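Local coordinates for sensory box/GGDEF family protein (Caulobacter crescentus, PDB 4YME) that probably makes cyclic di-GMP from GTP through this GGDEF domain, one part of a longer membrane protein that also carries MHYT, PAS and EAL domains, at residues Q17-A22 against P74-R79; R26-G31 against D135-E140; D49-L54 against D117-A122. One frame throughout, in Å; residues are numbered along the deposited sequence.

Contact 1 of 3, residues Q17-A22 against P74-R79; sequences QMRLAA and PSFAAR
Arg19 and Phe76 form a stacked cation-pi contact where helix 13-30 lies over strand 76-81, an outer strand of the four-stranded sheet. The arginine runs along one face of the phenyl ring. It touches at two places. Near the helix, Arg19 CB sits 4.0 Å from the Phe76 ring centroid, a CH-pi contact over the face. Farther out the guanidinium lies nearly flat on the ring, with their planes 25° apart and their centres 4.3 Å apart. The stack is off-centre: Arg19 NH2 comes to 3.6 Å from Phe76 CD1, on the side of the ring nearer the Phe76 backbone. The arginine chain bends at chi3 (66°), and this turn lays the guanidinium plane down on the ring. Phe76 CG stands between its backbone N and carbonyl carbon (chi1 47°), which points the ring at the helix. Backbone atoms join in as well, for Leu20 N is 3.8 Å from Phe76 CZ.

A water extends the contact to the loop before the strand. It lies in the guanidinium plane, accepts from Arg19 NH2 at 3.1 Å and donates to Pro74 O at 2.8 Å. Pro74 follows a cis peptide bond. Phe76 is buried, while Arg19 is exposed, so the arginine acts as a lid on the ring. Leu16 of the helix and Val88 of strand 84-91 also touch Phe76. The arrangement is that of a helix packed on the antiparallel sheet of a ferredoxin-like fold. Strands 76-81 and 84-91 form the hairpin that bears the GGDEF signature.

Contact 2 of 3, residues R26-G31 against D135-E140; sequences RVEASG and DGRTAE
Glu28 and Arg137 meet at the protein surface through one long salt bridge. The arginine reaches for the acid from the loop before helix 139-156, and its chain can be followed outward. Arg137 CB starts 7.2 Å from Glu28 OE1. CB, CG and CD meet nothing of the helix segment. The chain bends at chi3 (78°), which swings the head round towards helix 13-30. Arg137 NE is 5.6 Å from Glu28 OE1, and CZ is closer at 5.0 Å. NH1 points off to the far side of the head. Only NH2 makes the contact, with Arg137 NH2 lying 3.8 Å from Glu28 OE1. The guanidinium and carboxylate planes are 55° apart, so the two groups do not pair side by side.

A water bridges the two groups. It donates to Glu28 OE1 at 3.0 Å and takes a weak bond from Arg137 NH2 at 3.4 Å. The main polar partner of Glu28 OE1 is Tyr132 OH; the Arg137 side chain also touches Tyr132. The carboxylate oxygen is thus held by tyrosine and water, and the arginine adds a looser electrostatic pull. Both residues are exposed, and such a bridge is probably weak in solvent.

Glu28 lies in the last turns of helix 13-30, just ahead of Gly31, which leaves the helix with positive phi. Arg137 comes right before Thr138, the N-cap of helix 139-156, whose OG1 bonds to Ala141 N. The pair therefore links the end of one helix to the start of another, beside the loop that follows strand 125-131.

Contact 3 of 3, residues D49-L54 against D117-A122; sequences DQHGHL and DGQELA
His51 is met by Leu121 over one face of its imidazole and by the Gln119 amide, which is turned steeply to it. The methyl CD2 of Leu121 stands over the ring, 4.0 Å from the His51 centroid and 22° off the normal. This is a CH-pi contact. It is offset towards one side, for Leu121 CD2 comes nearest to His51 CD2, at 3.7 Å. With its CG anti to the carbonyl carbon (chi1 -52°), His51 projects its ring towards the strand.

Gln119 approaches the other end of the imidazole. Its amide plane makes 72° with the ring, so the two groups are crossed and not stacked. Gln119 OE1 lies 3.2 Å from His51 ND1 and 3.4 Å from His51 CE1. Gln119 NE2 lies in the ring plane, at its edge, 3.9 Å from His51 ND1. The glutamine chain bends at chi2, and this turns the amide across to the ND1-CE1 side of the ring.

Replacing His51 by an alanine is likely to leave Leu121 CD2 without the ring it packs on and to open a gap beside the Gln119 amide.

Leu121 is buried and has further neighbours. It touches Ala55 and Leu59 of helix 53-70, and Val114 and Phe116 of the partner strand. His51 thus closes one side of a small apolar cluster. The contact joins the junction of helices 44-51 and 53-70 to the two-stranded hairpin 114-116/119-121. In GGDEF domains the Gly-His step after the first of these helices, here Gly52-His53, belongs to a signature stretch near the nucleotide site. The contact thus packs the hairpin beside the Gly-His signature of the GGDEF domain.

Overall arrangement
Contacts 1 and 2 both use helix 13-30, and their centres are about 12 Å apart. They touch: Gln17 NE2 probably donates a hydrogen bond to Glu140 OE2, and Leu20 packs on Ala139. Contact 1 is partly buried and joins the helix to the edge of the main sheet by stacking. Contact 2 is at the surface, where long-range charge and water replace close packing. Contact 3 lies on the opposite side of the chain's centre, about 30 Å and 40 Å from contacts 1 and 2 by centres. It too is partly buried and uses an aromatic face, but lacks the stacked cation of contact 1. It joins the helix junction to the small hairpin, not the main sheet.

Contact 1 of 3, residues Q17-A22 against P74-R79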
ATOM      1  N   GLN A  17     -11.912  -3.149  -1.286  1.00 19.22           N
ATOM      2  CA  GLN A  17     -12.663  -4.007  -0.357  1.00 21.21           C
ATOM      3  C   GLN A  17     -13.288  -5.175  -1.127  1.00 20.12           C
ATOM      4  O   GLN A  17     -13.235  -6.330  -0.666  1.00 19.80           O
ATOM      5  CB  GLN A  17     -13.748  -3.169   0.330  1.00 24.75           C
ATOM      6  CG  GLN A  17     -14.515  -3.943   1.414  1.00 29.00           C
ATOM      7  CD  GLN A  17     -15.623  -4.863   0.847  1.00 33.99           C
ATOM      8  OE1 GLN A  17     -16.177  -4.627  -0.262  1.00 36.11           O
ATOM      9  NE2 GLN A  17     -15.938  -5.940   1.608  1.00 36.55           N
HETATM   10  N   MSE A  18     -13.826  -4.910  -2.326  1.00 20.81           N
HETATM   11  CA  MSE A  18     -14.485  -5.986  -3.116  1.00 22.59           C
HETATM   12  C   MSE A  18     -13.467  -7.053  -3.548  1.00 19.94           C
HETATM   13  O   MSE A  18     -13.707  -8.247  -3.471  1.00 18.97           O
HETATM   14  CB  MSE A  18     -15.138  -5.454  -4.373  1.00 27.63           C
HETATM   15  CG  MSE A  18     -16.257  -4.556  -4.086  1.00 33.94           C
HETATM   16 SE   MSE A  18     -17.092  -3.834  -5.698  0.75 50.47          SE
HETATM   17  CE  MSE A  18     -15.681  -3.429  -6.949  1.00 43.85           C
ATOM     18  N   ARG A  19     -12.338  -6.590  -4.032  1.00 18.85           N
ATOM     19  CA  ARG A  19     -11.318  -7.508  -4.536  0.50 18.43           C
ATOM     20  C   ARG A  19     -10.632  -8.279  -3.402  1.00 16.83           C
ATOM     21  O   ARG A  19     -10.300  -9.439  -3.569  1.00 16.60           O
ATOM     22  CB  ARG A  19     -10.326  -6.776  -5.429  0.50 19.20           C
ATOM     23  CG  ARG A  19     -10.922  -6.433  -6.826  0.50 20.96           C
ATOM     24  CD  ARG A  19      -9.864  -5.888  -7.751  0.50 22.91           C
ATOM     25  NE  ARG A  19      -8.872  -6.933  -8.056  0.50 23.32           N
ATOM     26  CZ  ARG A  19      -7.817  -6.774  -8.857  0.50 23.94           C
ATOM     27  NH1 ARG A  19      -7.598  -5.600  -9.424  0.50 24.07           N
ATOM     28  NH2 ARG A  19      -6.970  -7.761  -9.059  0.50 23.18           N
ATOM     29  N   LEU A  20     -10.478  -7.637  -2.242  1.00 16.20           N
ATOM     30  CA  LEU A  20      -9.892  -8.302  -1.064  1.00 16.03           C
ATOM     31  C   LEU A  20     -10.845  -9.381  -0.554  1.00 15.62           C
ATOM     32  O   LEU A  20     -10.445 -10.489  -0.245  1.00 16.87           O
ATOM     33  CB  LEU A  20      -9.534  -7.255  -0.001  1.00 15.97           C
ATOM     34  CG  LEU A  20      -9.021  -7.857   1.318  1.00 16.15           C
ATOM     35  CD1 LEU A  20      -7.831  -8.769   1.098  1.00 16.13           C
ATOM     36  CD2 LEU A  20      -8.613  -6.669   2.225  1.00 16.33           C
ATOM     37  N   ALA A  21     -12.146  -9.060  -0.503  1.00 16.18           N
ATOM     38  CA  ALA A  21     -13.124 -10.077  -0.067  1.00 17.16           C
ATOM     39  C   ALA A  21     -13.090 -11.279  -1.007  1.00 16.13           C
ATOM     40  O   ALA A  21     -13.127 -12.447  -0.531  1.00 17.45           O
ATOM     41  CB  ALA A  21     -14.491  -9.493   0.009  1.00 18.35           C
ATOM     42  N   ALA A  22     -13.007 -11.015  -2.312  1.00 16.39           N
ATOM     43  CA  ALA A  22     -12.960 -12.136  -3.296  1.00 17.05           C
ATOM     44  C   ALA A  22     -11.673 -12.942  -3.139  1.00 16.53           C
ATOM     45  O   ALA A  22     -11.662 -14.177  -3.257  1.00 17.48           O
ATOM     46  CB  ALA A  22     -13.110 -11.611  -4.699  1.00 17.79           C
ATOM     47  N   PRO A  74      -1.893 -11.550  -9.635  1.00 18.99           N
ATOM     48  CA  PRO A  74      -3.159 -11.357  -8.928  1.00 18.34           C
ATOM     49  C   PRO A  74      -3.131 -10.378  -7.735  1.00 17.11           C
ATOM     50  O   PRO A  74      -4.162 -10.156  -7.092  1.00 17.50           O
ATOM     51  CB  PRO A  74      -3.450 -12.779  -8.392  1.00 18.14           C
ATOM     52  CG  PRO A  74      -2.081 -13.361  -8.173  1.00 18.88           C
ATOM     53  CD  PRO A  74      -1.264 -12.851  -9.293  1.00 19.28           C
ATOM     54  N   SER A  75      -1.958  -9.817  -7.459  1.00 17.53           N
ATOM     55  CA  SER A  75      -1.838  -8.805  -6.406  1.00 16.32           C
ATOM     56  C   SER A  75      -2.392  -7.495  -6.964  1.00 17.75           C
ATOM     57  O   SER A  75      -2.541  -7.308  -8.174  1.00 17.90           O
ATOM     58  CB  SER A  75      -0.380  -8.708  -5.977  1.00 16.41           C
ATOM     59  OG  SER A  75       0.031  -9.940  -5.427  1.00 17.65           O
ATOM     60  N   PHE A  76      -2.676  -6.550  -6.068  1.00 15.83           N
ATOM     61  CA  PHE A  76      -3.269  -5.285  -6.497  1.00 16.23           C
ATOM     62  C   PHE A  76      -3.006  -4.193  -5.473  1.00 15.58           C
ATOM     63  O   PHE A  76      -2.691  -4.454  -4.313  1.00 15.69           O
ATOM     64  CB  PHE A  76      -4.782  -5.444  -6.789  1.00 17.12           C
ATOM     65  CG  PHE A  76      -5.569  -6.179  -5.729  1.00 17.54           C
ATOM     66  CD1 PHE A  76      -5.645  -7.557  -5.744  1.00 17.44           C
ATOM     67  CD2 PHE A  76      -6.309  -5.490  -4.763  1.00 18.70           C
ATOM     68  CE1 PHE A  76      -6.376  -8.261  -4.798  1.00 18.27           C
ATOM     69  CE2 PHE A  76      -7.066  -6.200  -3.870  1.00 18.15           C
ATOM     70  CZ  PHE A  76      -7.098  -7.585  -3.895  1.00 18.40           C
ATOM     71  N   ALA A  77      -3.165  -2.957  -5.921  1.00 15.46           N
ATOM     72  CA  ALA A  77      -2.856  -1.752  -5.138  1.00 15.69           C
ATOM     73  C   ALA A  77      -3.977  -0.759  -5.228  1.00 15.15           C
ATOM     74  O   ALA A  77      -4.644  -0.630  -6.261  1.00 15.37           O
ATOM     75  CB  ALA A  77      -1.590  -1.155  -5.570  1.00 16.20           C
ATOM     76  N   ALA A  78      -4.146  -0.009  -4.153  1.00 14.10           N
ATOM     77  CA  ALA A  78      -5.193   0.990  -3.968  1.00 14.75           C
ATOM     78  C   ALA A  78      -4.649   2.234  -3.276  1.00 14.91           C
ATOM     79  O   ALA A  78      -3.650   2.115  -2.552  1.00 14.72           O
ATOM     80  CB  ALA A  78      -6.313   0.467  -3.127  1.00 16.14           C
ATOM     81  N   ARG A  79      -5.261   3.383  -3.497  1.00 15.25           N
ATOM     82  CA  ARG A  79      -5.015   4.549  -2.645  1.00 15.52           C
ATOM     83  C   ARG A  79      -6.326   4.802  -1.907  1.00 18.68           C
ATOM     84  O   ARG A  79      -7.390   4.860  -2.524  1.00 20.23           O
ATOM     85  CB  ARG A  79      -4.627   5.782  -3.462  1.00 15.86           C
ATOM     86  CG  ARG A  79      -4.269   6.979  -2.558  1.00 16.88           C
ATOM     87  CD  ARG A  79      -3.796   8.215  -3.305  1.00 18.17           C
ATOM     88  NE  ARG A  79      -4.901   8.856  -3.929  1.00 18.94           N
ATOM     89  CZ  ARG A  79      -5.575   9.908  -3.441  1.00 19.29           C
ATOM     90  NH1 ARG A  79      -5.281  10.511  -2.277  1.00 21.00           N
ATOM     91  NH2 ARG A  79      -6.578  10.378  -4.128  1.00 20.67           N
TER
HETATM   92  O   HOH W   1      -6.953 -10.353  -7.414  1.00 24.67           O

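Contact 2 of 3, residues R26-G31 against D135-E140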
ATOM      1  N   ARG A  26     -10.774 -17.003  -2.675  1.00 17.58           N
ATOM      2  CA  ARG A  26      -9.807 -17.668  -3.518  1.00 16.77           C
ATOM      3  C   ARG A  26      -8.743 -18.447  -2.723  1.00 17.36           C
ATOM      4  O   ARG A  26      -8.515 -19.643  -2.965  1.00 17.39           O
ATOM      5  CB  ARG A  26      -9.188 -16.681  -4.504  1.00 16.12           C
ATOM      6  CG  ARG A  26      -7.946 -17.195  -5.172  1.00 15.81           C
ATOM      7  CD  ARG A  26      -7.354 -16.212  -6.143  1.00 15.91           C
ATOM      8  NE  ARG A  26      -5.991 -16.579  -6.480  1.00 15.70           N
ATOM      9  CZ  ARG A  26      -5.340 -16.091  -7.527  1.00 17.02           C
ATOM     10  NH1 ARG A  26      -5.945 -15.249  -8.377  1.00 16.42           N
ATOM     11  NH2 ARG A  26      -4.113 -16.482  -7.757  1.00 16.82           N
ATOM     12  N   VAL A  27      -8.153 -17.792  -1.731  1.00 17.67           N
ATOM     13  CA  VAL A  27      -7.021 -18.379  -1.065  1.00 18.45           C
ATOM     14  C   VAL A  27      -7.504 -19.429  -0.044  1.00 18.78           C
ATOM     15  O   VAL A  27      -6.795 -20.378   0.236  1.00 19.43           O
ATOM     16  CB  VAL A  27      -6.038 -17.362  -0.432  1.00 18.14           C
ATOM     17  CG1 VAL A  27      -5.579 -16.341  -1.441  1.00 18.79           C
ATOM     18  CG2 VAL A  27      -6.567 -16.672   0.802  1.00 19.34           C
ATOM     19  N   GLU A  28      -8.697 -19.249   0.510  1.00 20.29           N
ATOM     20  CA  GLU A  28      -9.243 -20.250   1.430  1.00 23.25           C
ATOM     21  C   GLU A  28      -9.338 -21.591   0.684  1.00 23.46           C
ATOM     22  O   GLU A  28      -9.022 -22.653   1.267  1.00 25.17           O
ATOM     23  CB  GLU A  28     -10.571 -19.750   1.993  1.00 26.06           C
ATOM     24  CG  GLU A  28     -11.153 -20.561   3.132  1.00 29.16           C
ATOM     25  CD  GLU A  28     -10.196 -20.873   4.251  1.00 30.19           C
ATOM     26  OE1 GLU A  28      -9.430 -20.020   4.764  1.00 31.04           O
ATOM     27  OE2 GLU A  28     -10.267 -22.018   4.696  1.00 32.71           O
ATOM     28  N   ALA A  29      -9.718 -21.545  -0.605  1.00 23.07           N
ATOM     29  CA  ALA A  29      -9.803 -22.747  -1.454  1.00 24.27           C
ATOM     30  C   ALA A  29      -8.470 -23.201  -2.001  1.00 23.99           C
ATOM     31  O   ALA A  29      -8.241 -24.423  -2.152  1.00 27.23           O
ATOM     32  CB  ALA A  29     -10.758 -22.526  -2.576  1.00 25.13           C
ATOM     33  N   SER A  30      -7.617 -22.278  -2.443  1.00 20.88           N
ATOM     34  CA  SER A  30      -6.395 -22.621  -3.138  1.00 20.96           C
ATOM     35  C   SER A  30      -5.233 -22.932  -2.233  1.00 21.02           C
ATOM     36  O   SER A  30      -4.309 -23.609  -2.650  1.00 23.58           O
ATOM     37  CB  SER A  30      -5.994 -21.438  -4.076  1.00 20.89           C
ATOM     38  OG  SER A  30      -5.456 -20.382  -3.274  1.00 19.87           O
ATOM     39  N   GLY A  31      -5.208 -22.335  -1.034  1.00 21.26           N
ATOM     40  CA  GLY A  31      -4.044 -22.474  -0.143  1.00 22.04           C
ATOM     41  C   GLY A  31      -2.924 -21.480  -0.381  1.00 22.43           C
ATOM     42  O   GLY A  31      -1.873 -21.528   0.281  1.00 22.73           O
ATOM     43  N   ASP A 135      -4.410 -12.450  11.291  1.00 25.36           N
ATOM     44  CA  ASP A 135      -4.690 -11.054  11.526  1.00 25.46           C
ATOM     45  C   ASP A 135      -6.075 -10.606  11.052  1.00 24.56           C
ATOM     46  O   ASP A 135      -6.344  -9.415  10.991  1.00 28.12           O
ATOM     47  CB  ASP A 135      -3.595 -10.176  10.908  1.00 25.60           C
ATOM     48  CG  ASP A 135      -2.250 -10.447  11.461  1.00 28.42           C
ATOM     49  OD1 ASP A 135      -2.155 -10.673  12.733  1.00 30.69           O
ATOM     50  OD2 ASP A 135      -1.250 -10.499  10.721  1.00 25.99           O
ATOM     51  N   GLY A 136      -6.937 -11.545  10.700  1.00 24.76           N
ATOM     52  CA  GLY A 136      -8.273 -11.275  10.278  1.00 24.36           C
ATOM     53  C   GLY A 136      -8.750 -12.193   9.189  1.00 23.46           C
ATOM     54  O   GLY A 136      -7.985 -12.623   8.317  1.00 22.99           O
ATOM     55  N   ARG A 137     -10.025 -12.508   9.236  1.00 25.73           N
ATOM     56  CA  ARG A 137     -10.621 -13.446   8.286  1.00 26.36           C
ATOM     57  C   ARG A 137     -11.600 -12.803   7.338  1.00 23.83           C
ATOM     58  O   ARG A 137     -12.161 -13.489   6.488  1.00 25.30           O
ATOM     59  CB  ARG A 137     -11.317 -14.596   9.039  1.00 31.65           C
ATOM     60  CG  ARG A 137     -10.437 -15.306  10.066  1.00 35.95           C
ATOM     61  CD  ARG A 137     -11.158 -16.607  10.558  1.00 39.85           C
ATOM     62  NE  ARG A 137     -10.999 -17.647   9.541  1.00 43.46           N
ATOM     63  CZ  ARG A 137     -10.038 -18.574   9.520  1.00 45.31           C
ATOM     64  NH1 ARG A 137      -9.144 -18.668  10.511  1.00 48.95           N
ATOM     65  NH2 ARG A 137      -9.977 -19.431   8.496  1.00 47.22           N
ATOM     66  N   THR A 138     -11.802 -11.482   7.462  1.00 22.52           N
ATOM     67  CA  THR A 138     -12.594 -10.690   6.573  1.00 21.21           C
ATOM     68  C   THR A 138     -11.758  -9.513   6.061  1.00 20.04           C
ATOM     69  O   THR A 138     -10.739  -9.160   6.655  1.00 18.57           O
ATOM     70  CB  THR A 138     -13.820 -10.098   7.254  1.00 22.97           C
ATOM     71  OG1 THR A 138     -13.402  -9.115   8.223  1.00 23.90           O
ATOM     72  CG2 THR A 138     -14.584 -11.189   7.926  1.00 25.56           C
ATOM     73  N   ALA A 139     -12.202  -8.939   4.964  1.00 18.87           N
ATOM     74  CA  ALA A 139     -11.518  -7.791   4.388  1.00 18.86           C
ATOM     75  C   ALA A 139     -11.375  -6.659   5.375  1.00 19.07           C
ATOM     76  O   ALA A 139     -10.277  -6.095   5.540  1.00 18.28           O
ATOM     77  CB  ALA A 139     -12.210  -7.305   3.109  1.00 19.07           C
ATOM     78  N   GLU A 140     -12.459  -6.367   6.093  1.00 20.86           N
ATOM     79  CA  GLU A 140     -12.471  -5.258   7.035  1.00 22.61           C
ATOM     80  C   GLU A 140     -11.545  -5.506   8.206  1.00 21.59           C
ATOM     81  O   GLU A 140     -10.868  -4.566   8.648  1.00 22.67           O
ATOM     82  CB  GLU A 140     -13.902  -5.056   7.534  1.00 25.70           C
ATOM     83  CG  GLU A 140     -14.854  -4.584   6.457  1.00 28.74           C
ATOM     84  CD  GLU A 140     -15.229  -5.640   5.361  1.00 31.81           C
ATOM     85  OE1 GLU A 140     -15.238  -6.921   5.543  1.00 27.09           O
ATOM     86  OE2 GLU A 140     -15.500  -5.124   4.240  1.00 38.13           O
TER
HETATM   87  O   HOH W   2      -7.346 -20.634   6.802  1.00 54.72           O

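Contact 3 of 3, residues D49-L54 against D117-A122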
ATOM      1  N   ASP A  49       3.146  21.503   2.826  1.00 27.18           N
ATOM      2  CA  ASP A  49       3.442  22.695   3.649  1.00 30.51           C
ATOM      3  C   ASP A  49       4.431  23.604   2.992  1.00 33.55           C
ATOM      4  O   ASP A  49       4.249  24.851   3.009  1.00 33.76           O
ATOM      5  CB  ASP A  49       3.996  22.277   5.010  1.00 31.55           C
ATOM      6  CG  ASP A  49       2.944  21.793   5.943  1.00 33.19           C
ATOM      7  OD1 ASP A  49       1.751  22.002   5.644  1.00 37.44           O
ATOM      8  OD2 ASP A  49       3.294  21.166   6.987  1.00 35.17           O
ATOM      9  N   GLN A  50       5.478  23.013   2.427  1.00 33.22           N
ATOM     10  CA  GLN A  50       6.637  23.768   1.922  0.50 36.37           C
ATOM     11  C   GLN A  50       6.477  24.172   0.483  1.00 38.77           C
ATOM     12  O   GLN A  50       6.925  25.253   0.094  1.00 41.69           O
ATOM     13  CB  GLN A  50       7.963  23.000   2.095  0.50 36.48           C
ATOM     14  CG  GLN A  50       8.435  22.850   3.547  0.50 37.19           C
ATOM     15  CD  GLN A  50       8.760  24.191   4.249  0.50 36.99           C
ATOM     16  OE1 GLN A  50       8.131  24.556   5.239  0.50 37.95           O
ATOM     17  NE2 GLN A  50       9.749  24.891   3.749  0.50 38.25           N
ATOM     18  N   HIS A  51       5.778  23.351  -0.324  1.00 39.88           N
ATOM     19  CA  HIS A  51       5.643  23.582  -1.772  1.00 41.19           C
ATOM     20  C   HIS A  51       4.222  23.566  -2.349  1.00 41.24           C
ATOM     21  O   HIS A  51       4.102  23.545  -3.571  1.00 46.20           O
ATOM     22  CB  HIS A  51       6.420  22.505  -2.543  1.00 43.44           C
ATOM     23  CG  HIS A  51       7.837  22.341  -2.119  1.00 46.85           C
ATOM     24  ND1 HIS A  51       8.872  22.990  -2.751  1.00 51.96           N
ATOM     25  CD2 HIS A  51       8.399  21.603  -1.133  1.00 50.16           C
ATOM     26  CE1 HIS A  51      10.014  22.655  -2.173  1.00 52.79           C
ATOM     27  NE2 HIS A  51       9.755  21.818  -1.187  1.00 54.43           N
ATOM     28  N   GLY A  52       3.174  23.565  -1.511  1.00 37.62           N
ATOM     29  CA  GLY A  52       1.771  23.610  -1.933  1.00 35.26           C
ATOM     30  C   GLY A  52       1.177  22.223  -2.275  1.00 33.10           C
ATOM     31  O   GLY A  52       1.938  21.262  -2.448  1.00 31.34           O
ATOM     32  N   HIS A  53      -0.147  22.168  -2.434  1.00 33.21           N
ATOM     33  CA  HIS A  53      -0.917  20.921  -2.644  1.00 33.79           C
ATOM     34  C   HIS A  53      -0.481  20.107  -3.877  1.00 28.72           C
ATOM     35  O   HIS A  53      -0.517  18.854  -3.845  1.00 25.16           O
ATOM     36  CB  HIS A  53      -2.461  21.187  -2.674  1.00 37.60           C
ATOM     37  CG  HIS A  53      -2.962  21.774  -3.967  1.00 41.03           C
ATOM     38  ND1 HIS A  53      -2.831  23.113  -4.282  1.00 44.68           N
ATOM     39  CD2 HIS A  53      -3.530  21.190  -5.049  1.00 43.36           C
ATOM     40  CE1 HIS A  53      -3.306  23.327  -5.498  1.00 46.53           C
ATOM     41  NE2 HIS A  53      -3.747  22.175  -5.979  1.00 44.76           N
ATOM     42  N   LEU A  54      -0.045  20.782  -4.927  1.00 26.96           N
ATOM     43  CA  LEU A  54       0.412  20.136  -6.152  1.00 25.23           C
ATOM     44  C   LEU A  54       1.693  19.316  -5.906  1.00 22.98           C
ATOM     45  O   LEU A  54       1.944  18.325  -6.615  1.00 21.89           O
ATOM     46  CB  LEU A  54       0.617  21.128  -7.303  1.00 27.23           C
ATOM     47  CG  LEU A  54      -0.702  21.805  -7.682  1.00 28.80           C
ATOM     48  CD1 LEU A  54      -0.433  23.017  -8.599  1.00 31.78           C
ATOM     49  CD2 LEU A  54      -1.689  20.839  -8.295  1.00 28.84           C
ATOM     50  N   ASP A 117       8.892  20.555 -10.125  1.00 35.59           N
ATOM     51  CA  ASP A 117       9.026  22.038 -10.293  1.00 39.18           C
ATOM     52  C   ASP A 117      10.509  22.455 -10.152  1.00 39.05           C
ATOM     53  O   ASP A 117      10.851  23.405  -9.423  1.00 42.14           O
ATOM     54  CB  ASP A 117       8.108  22.754  -9.265  1.00 42.85           C
ATOM     55  CG  ASP A 117       7.993  24.288  -9.478  1.00 48.23           C
ATOM     56  OD1 ASP A 117       8.070  24.768 -10.633  1.00 50.06           O
ATOM     57  OD2 ASP A 117       7.827  25.013  -8.461  1.00 53.05           O
ATOM     58  N   GLY A 118      11.378  21.664 -10.785  1.00 37.88           N
ATOM     59  CA  GLY A 118      12.829  21.849 -10.682  1.00 39.16           C
ATOM     60  C   GLY A 118      13.492  21.606  -9.330  1.00 41.00           C
ATOM     61  O   GLY A 118      14.650  21.964  -9.152  1.00 39.72           O
ATOM     62  N   GLN A 119      12.762  21.024  -8.370  1.00 38.57           N
ATOM     63  CA  GLN A 119      13.319  20.602  -7.092  1.00 39.49           C
ATOM     64  C   GLN A 119      13.093  19.084  -6.958  1.00 35.48           C
ATOM     65  O   GLN A 119      12.565  18.420  -7.861  1.00 32.69           O
ATOM     66  CB  GLN A 119      12.636  21.327  -5.934  1.00 45.26           C
ATOM     67  CG  GLN A 119      12.597  22.863  -6.063  1.00 53.55           C
ATOM     68  CD  GLN A 119      11.283  23.475  -5.579  1.00 61.18           C
ATOM     69  OE1 GLN A 119      10.213  22.827  -5.612  1.00 64.92           O
ATOM     70  NE2 GLN A 119      11.351  24.735  -5.137  1.00 64.99           N
ATOM     71  N   GLU A 120      13.582  18.539  -5.857  1.00 33.47           N
ATOM     72  CA  GLU A 120      13.282  17.153  -5.486  1.00 31.73           C
ATOM     73  C   GLU A 120      12.560  17.140  -4.173  1.00 29.44           C
ATOM     74  O   GLU A 120      12.902  17.842  -3.245  1.00 31.02           O
ATOM     75  CB  GLU A 120      14.541  16.319  -5.410  1.00 36.40           C
ATOM     76  CG  GLU A 120      15.070  15.984  -6.790  1.00 42.12           C
ATOM     77  CD  GLU A 120      16.149  14.954  -6.760  1.00 46.63           C
ATOM     78  OE1 GLU A 120      16.936  14.911  -5.787  1.00 51.75           O
ATOM     79  OE2 GLU A 120      16.221  14.171  -7.726  1.00 52.49           O
ATOM     80  N   LEU A 121      11.520  16.320  -4.111  1.00 24.59           N
ATOM     81  CA  LEU A 121      10.699  16.151  -2.945  1.00 23.21           C
ATOM     82  C   LEU A 121      11.060  14.832  -2.256  1.00 22.02           C
ATOM     83  O   LEU A 121      11.262  13.781  -2.924  1.00 21.24           O
ATOM     84  CB  LEU A 121       9.252  16.122  -3.332  1.00 23.83           C
ATOM     85  CG  LEU A 121       8.695  17.353  -4.041  1.00 24.27           C
ATOM     86  CD1 LEU A 121       7.248  17.021  -4.357  1.00 24.67           C
ATOM     87  CD2 LEU A 121       8.791  18.524  -3.170  1.00 25.99           C
ATOM     88  N   ALA A 122      11.224  14.928  -0.928  1.00 21.08           N
ATOM     89  CA  ALA A 122      11.524  13.761  -0.073  1.00 22.48           C
ATOM     90  C   ALA A 122      10.412  12.743  -0.086  1.00 22.12           C
ATOM     91  O   ALA A 122       9.228  13.021   0.112  1.00 22.07           O
ATOM     92  CB  ALA A 122      11.778  14.210   1.312  1.00 21.80           C
TER